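Local coordinates for protein fatty acid synthase 1, isoform A (Drosophila melanogaster, PDB 6FN6) that probably builds long-chain saturated fatty acids from acetyl-CoA and malonyl-CoA with NADPH, this piece carrying its dehydratase, enoylreductase and ketoreductase region, at residues N762-R774 against L788-L800. Residues are numbered along the deposited sequence; the frame is centred on the assembly and turned at random.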
# COMPACT_ATOMS: atom_id res chain seq x y z
N ASN A 762 -1.85 -20.77 -12.49
CA ASN A 762 -1.07 -21.49 -11.49
C ASN A 762 -0.91 -20.62 -10.25
O ASN A 762 -0.53 -19.46 -10.34
CB ASN A 762 0.29 -21.89 -12.06
CG ASN A 762 1.15 -22.63 -11.06
OD1 ASN A 762 0.67 -23.07 -10.02
ND2 ASN A 762 2.43 -22.77 -11.37
N SER A 763 -1.21 -21.20 -9.09
CA SER A 763 -1.18 -20.47 -7.83
C SER A 763 0.21 -20.49 -7.19
O SER A 763 0.48 -19.72 -6.27
CB SER A 763 -2.21 -21.05 -6.85
OG SER A 763 -1.93 -22.40 -6.55
N ARG A 764 1.09 -21.36 -7.68
CA ARG A 764 2.43 -21.47 -7.12
C ARG A 764 3.28 -20.24 -7.46
O ARG A 764 4.23 -19.93 -6.75
CB ARG A 764 3.14 -22.73 -7.62
CG ARG A 764 2.73 -24.02 -6.93
CD ARG A 764 3.21 -25.23 -7.72
NE ARG A 764 2.47 -25.42 -8.96
CZ ARG A 764 2.70 -26.41 -9.83
NH1 ARG A 764 3.66 -27.30 -9.59
NH2 ARG A 764 1.98 -26.51 -10.93
N ASP A 765 2.93 -19.55 -8.55
CA ASP A 765 3.71 -18.41 -9.00
C ASP A 765 2.81 -17.23 -9.36
O ASP A 765 1.63 -17.21 -8.99
CB ASP A 765 4.58 -18.80 -10.21
CG ASP A 765 3.75 -19.24 -11.42
OD1 ASP A 765 2.55 -18.92 -11.49
OD2 ASP A 765 4.32 -19.91 -12.30
N THR A 766 3.38 -16.23 -10.03
CA THR A 766 2.65 -15.03 -10.44
C THR A 766 2.17 -15.10 -11.89
O THR A 766 1.65 -14.11 -12.42
CB THR A 766 3.52 -13.77 -10.27
OG1 THR A 766 4.77 -13.95 -10.95
CG2 THR A 766 3.78 -13.49 -8.81
N SER A 767 2.37 -16.24 -12.55
CA SER A 767 2.06 -16.38 -13.97
C SER A 767 0.61 -16.02 -14.28
O SER A 767 0.31 -15.56 -15.39
CB SER A 767 2.34 -17.81 -14.44
OG SER A 767 1.36 -18.71 -13.96
N PHE A 768 -0.28 -16.20 -13.31
CA PHE A 768 -1.70 -15.97 -13.54
C PHE A 768 -2.00 -14.53 -13.92
O PHE A 768 -3.02 -14.24 -14.54
CB PHE A 768 -2.51 -16.36 -12.30
CG PHE A 768 -2.23 -15.52 -11.09
CD1 PHE A 768 -2.85 -14.30 -10.91
CD2 PHE A 768 -1.34 -15.96 -10.12
CE1 PHE A 768 -2.59 -13.52 -9.80
CE2 PHE A 768 -1.08 -15.19 -9.00
CZ PHE A 768 -1.70 -13.98 -8.84
N GLU A 769 -1.10 -13.61 -13.56
CA GLU A 769 -1.26 -12.21 -13.92
C GLU A 769 -1.28 -12.05 -15.44
O GLU A 769 -2.17 -11.41 -15.99
CB GLU A 769 -0.14 -11.37 -13.31
CG GLU A 769 -0.26 -9.88 -13.59
CD GLU A 769 0.92 -9.09 -13.05
OE1 GLU A 769 1.60 -9.60 -12.13
OE2 GLU A 769 1.17 -7.98 -13.55
N GLN A 770 -0.29 -12.63 -16.11
CA GLN A 770 -0.20 -12.55 -17.56
C GLN A 770 -1.41 -13.21 -18.19
O GLN A 770 -1.99 -12.70 -19.14
CB GLN A 770 1.09 -13.20 -18.08
CG GLN A 770 2.35 -12.40 -17.81
CD GLN A 770 2.71 -12.35 -16.34
OE1 GLN A 770 2.72 -13.38 -15.66
NE2 GLN A 770 3.02 -11.16 -15.84
N LEU A 771 -1.80 -14.36 -17.64
CA LEU A 771 -2.92 -15.13 -18.17
C LEU A 771 -4.21 -14.32 -18.16
O LEU A 771 -4.93 -14.26 -19.16
CB LEU A 771 -3.11 -16.41 -17.36
CG LEU A 771 -4.24 -17.36 -17.77
CD1 LEU A 771 -3.87 -18.80 -17.43
CD2 LEU A 771 -5.57 -17.00 -17.11
N VAL A 772 -4.50 -13.69 -17.02
CA VAL A 772 -5.74 -12.95 -16.85
C VAL A 772 -5.75 -11.72 -17.74
O VAL A 772 -6.74 -11.45 -18.42
CB VAL A 772 -5.95 -12.57 -15.37
CG1 VAL A 772 -7.10 -11.57 -15.22
CG2 VAL A 772 -6.21 -13.81 -14.55
N LEU A 773 -4.65 -10.97 -17.74
CA LEU A 773 -4.55 -9.77 -18.55
C LEU A 773 -4.67 -10.13 -20.03
O LEU A 773 -5.24 -9.37 -20.82
CB LEU A 773 -3.23 -9.04 -18.28
CG LEU A 773 -3.07 -8.43 -16.88
CD1 LEU A 773 -1.69 -7.81 -16.73
CD2 LEU A 773 -4.15 -7.40 -16.60
N ARG A 774 -4.12 -11.29 -20.41
CA ARG A 774 -4.21 -11.76 -21.79
C ARG A 774 -5.64 -12.09 -22.19
O ARG A 774 -6.10 -11.73 -23.28
CB ARG A 774 -3.34 -13.00 -22.00
CG ARG A 774 -2.12 -12.78 -22.86
CD ARG A 774 -1.50 -14.11 -23.26
NE ARG A 774 -0.88 -14.79 -22.12
CZ ARG A 774 0.40 -14.67 -21.78
NH1 ARG A 774 1.22 -13.91 -22.49
NH2 ARG A 774 0.87 -15.33 -20.73
N LEU A 788 -4.08 -15.44 -1.33
CA LEU A 788 -2.64 -15.46 -1.54
C LEU A 788 -2.01 -14.23 -0.91
O LEU A 788 -2.72 -13.31 -0.49
CB LEU A 788 -2.32 -15.53 -3.04
CG LEU A 788 -2.27 -16.91 -3.69
CD1 LEU A 788 -3.45 -17.78 -3.27
CD2 LEU A 788 -2.22 -16.78 -5.20
N SER A 789 -0.68 -14.20 -0.83
CA SER A 789 0.00 -13.10 -0.15
C SER A 789 1.29 -12.67 -0.85
O SER A 789 1.79 -13.36 -1.74
CB SER A 789 0.32 -13.51 1.30
OG SER A 789 1.22 -14.60 1.33
N GLU A 790 1.81 -11.52 -0.43
CA GLU A 790 3.06 -10.98 -0.95
C GLU A 790 3.01 -10.81 -2.47
O GLU A 790 2.02 -10.33 -3.01
CB GLU A 790 4.22 -11.86 -0.51
CG GLU A 790 4.37 -11.93 1.01
CD GLU A 790 5.52 -12.82 1.46
OE1 GLU A 790 6.50 -12.29 2.02
OE2 GLU A 790 5.43 -14.05 1.26
N GLU A 791 4.08 -11.20 -3.17
CA GLU A 791 4.20 -10.91 -4.60
C GLU A 791 2.98 -11.39 -5.38
O GLU A 791 2.65 -10.84 -6.43
CB GLU A 791 5.48 -11.53 -5.18
CG GLU A 791 5.50 -13.06 -5.25
CD GLU A 791 5.74 -13.72 -3.91
OE1 GLU A 791 6.15 -13.02 -2.95
OE2 GLU A 791 5.52 -14.95 -3.80
N LYS A 792 2.31 -12.42 -4.86
CA LYS A 792 1.12 -12.95 -5.51
C LYS A 792 -0.09 -12.05 -5.24
O LYS A 792 -1.06 -12.08 -6.00
CB LYS A 792 0.83 -14.37 -5.02
CG LYS A 792 1.92 -15.38 -5.36
CD LYS A 792 1.65 -16.72 -4.69
CE LYS A 792 2.89 -17.60 -4.70
NZ LYS A 792 2.73 -18.81 -3.84
N LEU A 793 -0.03 -11.27 -4.17
CA LEU A 793 -1.11 -10.33 -3.86
C LEU A 793 -0.99 -9.10 -4.75
O LEU A 793 -1.97 -8.68 -5.38
CB LEU A 793 -1.07 -9.92 -2.38
CG LEU A 793 -2.27 -9.12 -1.85
CD1 LEU A 793 -2.44 -9.35 -0.36
CD2 LEU A 793 -2.14 -7.63 -2.12
N GLN A 794 0.20 -8.51 -4.81
CA GLN A 794 0.44 -7.35 -5.65
C GLN A 794 0.17 -7.69 -7.11
O GLN A 794 -0.28 -6.84 -7.89
CB GLN A 794 1.87 -6.83 -5.47
CG GLN A 794 2.04 -5.87 -4.30
CD GLN A 794 1.36 -4.52 -4.53
OE1 GLN A 794 0.64 -4.34 -5.52
NE2 GLN A 794 1.58 -3.57 -3.63
N ALA A 795 0.44 -8.93 -7.49
CA ALA A 795 0.16 -9.40 -8.84
C ALA A 795 -1.35 -9.49 -9.05
O ALA A 795 -1.84 -9.22 -10.15
CB ALA A 795 0.81 -10.75 -9.09
N SER A 796 -2.07 -9.85 -8.00
CA SER A 796 -3.52 -9.95 -8.05
C SER A 796 -4.13 -8.56 -8.15
O SER A 796 -5.19 -8.37 -8.76
CB SER A 796 -4.06 -10.68 -6.82
OG SER A 796 -3.51 -11.98 -6.70
N ILE A 797 -3.47 -7.59 -7.54
CA ILE A 797 -3.90 -6.19 -7.61
C ILE A 797 -3.85 -5.73 -9.06
O ILE A 797 -4.77 -5.07 -9.55
CB ILE A 797 -3.03 -5.30 -6.70
CG1 ILE A 797 -3.36 -5.57 -5.23
CG2 ILE A 797 -3.20 -3.82 -7.04
CD1 ILE A 797 -4.71 -5.06 -4.77
N ARG A 798 -2.76 -6.07 -9.75
CA ARG A 798 -2.57 -5.68 -11.14
C ARG A 798 -3.63 -6.30 -12.05
O ARG A 798 -3.81 -5.86 -13.18
CB ARG A 798 -1.17 -6.06 -11.62
CG ARG A 798 -0.04 -5.38 -10.86
CD ARG A 798 1.32 -5.82 -11.37
NE ARG A 798 2.34 -5.80 -10.31
CZ ARG A 798 2.96 -6.87 -9.82
NH1 ARG A 798 2.69 -8.09 -10.28
NH2 ARG A 798 3.87 -6.73 -8.87
N CYS A 799 -4.32 -7.33 -11.56
CA CYS A 799 -5.39 -7.97 -12.33
C CYS A 799 -6.71 -7.22 -12.22
O CYS A 799 -7.66 -7.50 -12.95
CB CYS A 799 -5.59 -9.42 -11.87
SG CYS A 799 -4.27 -10.55 -12.35
N LEU A 800 -6.78 -6.27 -11.29
CA LEU A 800 -8.02 -5.54 -11.05
C LEU A 800 -8.27 -4.47 -12.11
O LEU A 800 -7.42 -3.61 -12.36
CB LEU A 800 -7.99 -4.91 -9.66
CG LEU A 800 -9.35 -4.53 -9.07
CD1 LEU A 800 -10.25 -5.75 -8.91
CD2 LEU A 800 -9.18 -3.83 -7.74
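Helices 768-774 and 791-797 run side by side in the same sense, their axes 9.7 Å apart and inclined by 10°, with Glu769 CA 6.0 Å from Ala795 CA. Thr766, in the loop just ahead of the first helix, lies opposite Lys792 (CA to CA 5.6 Å). Here Ala795 presents only a methyl group, which Thr766 CG2 meets while also lying against Glu791 O. Phe768, with CG set between its backbone N and carbonyl carbon (chi1 65°), turns its ring toward the second helix and brings CZ to 3.5 Å from Lys792 O, at the ring edge. Cys799 SG lies at another part of the rim, by CD1, a sulfur-aromatic contact 5.3 Å from the ring centroid, and packs against Val772 CB. Ser796 OG, 3.4 Å from Phe768 CZ, donates to Lys792 O, one turn back, in the plane of that carbonyl, and is also hydrogen-bonded to His714 NE2. From the extended Glu769, OE1 accepts from Arg798 NH1 at 2.6 Å in a salt bridge, on the syn side but tilted out of the carboxylate plane, with an N-H...O angle of 134°; OE1 lies close to the guanidinium plane. At the other end Lys792 NZ gives Ser763 O a weak hydrogen bond. Both helices follow strands of a parallel sheet, 760-762 and 781-786; such pairing is characteristic of the Rossmann-type nucleotide-binding fold, here in the zinc-binding dehydrogenase family region, consistent with the enoylreductase.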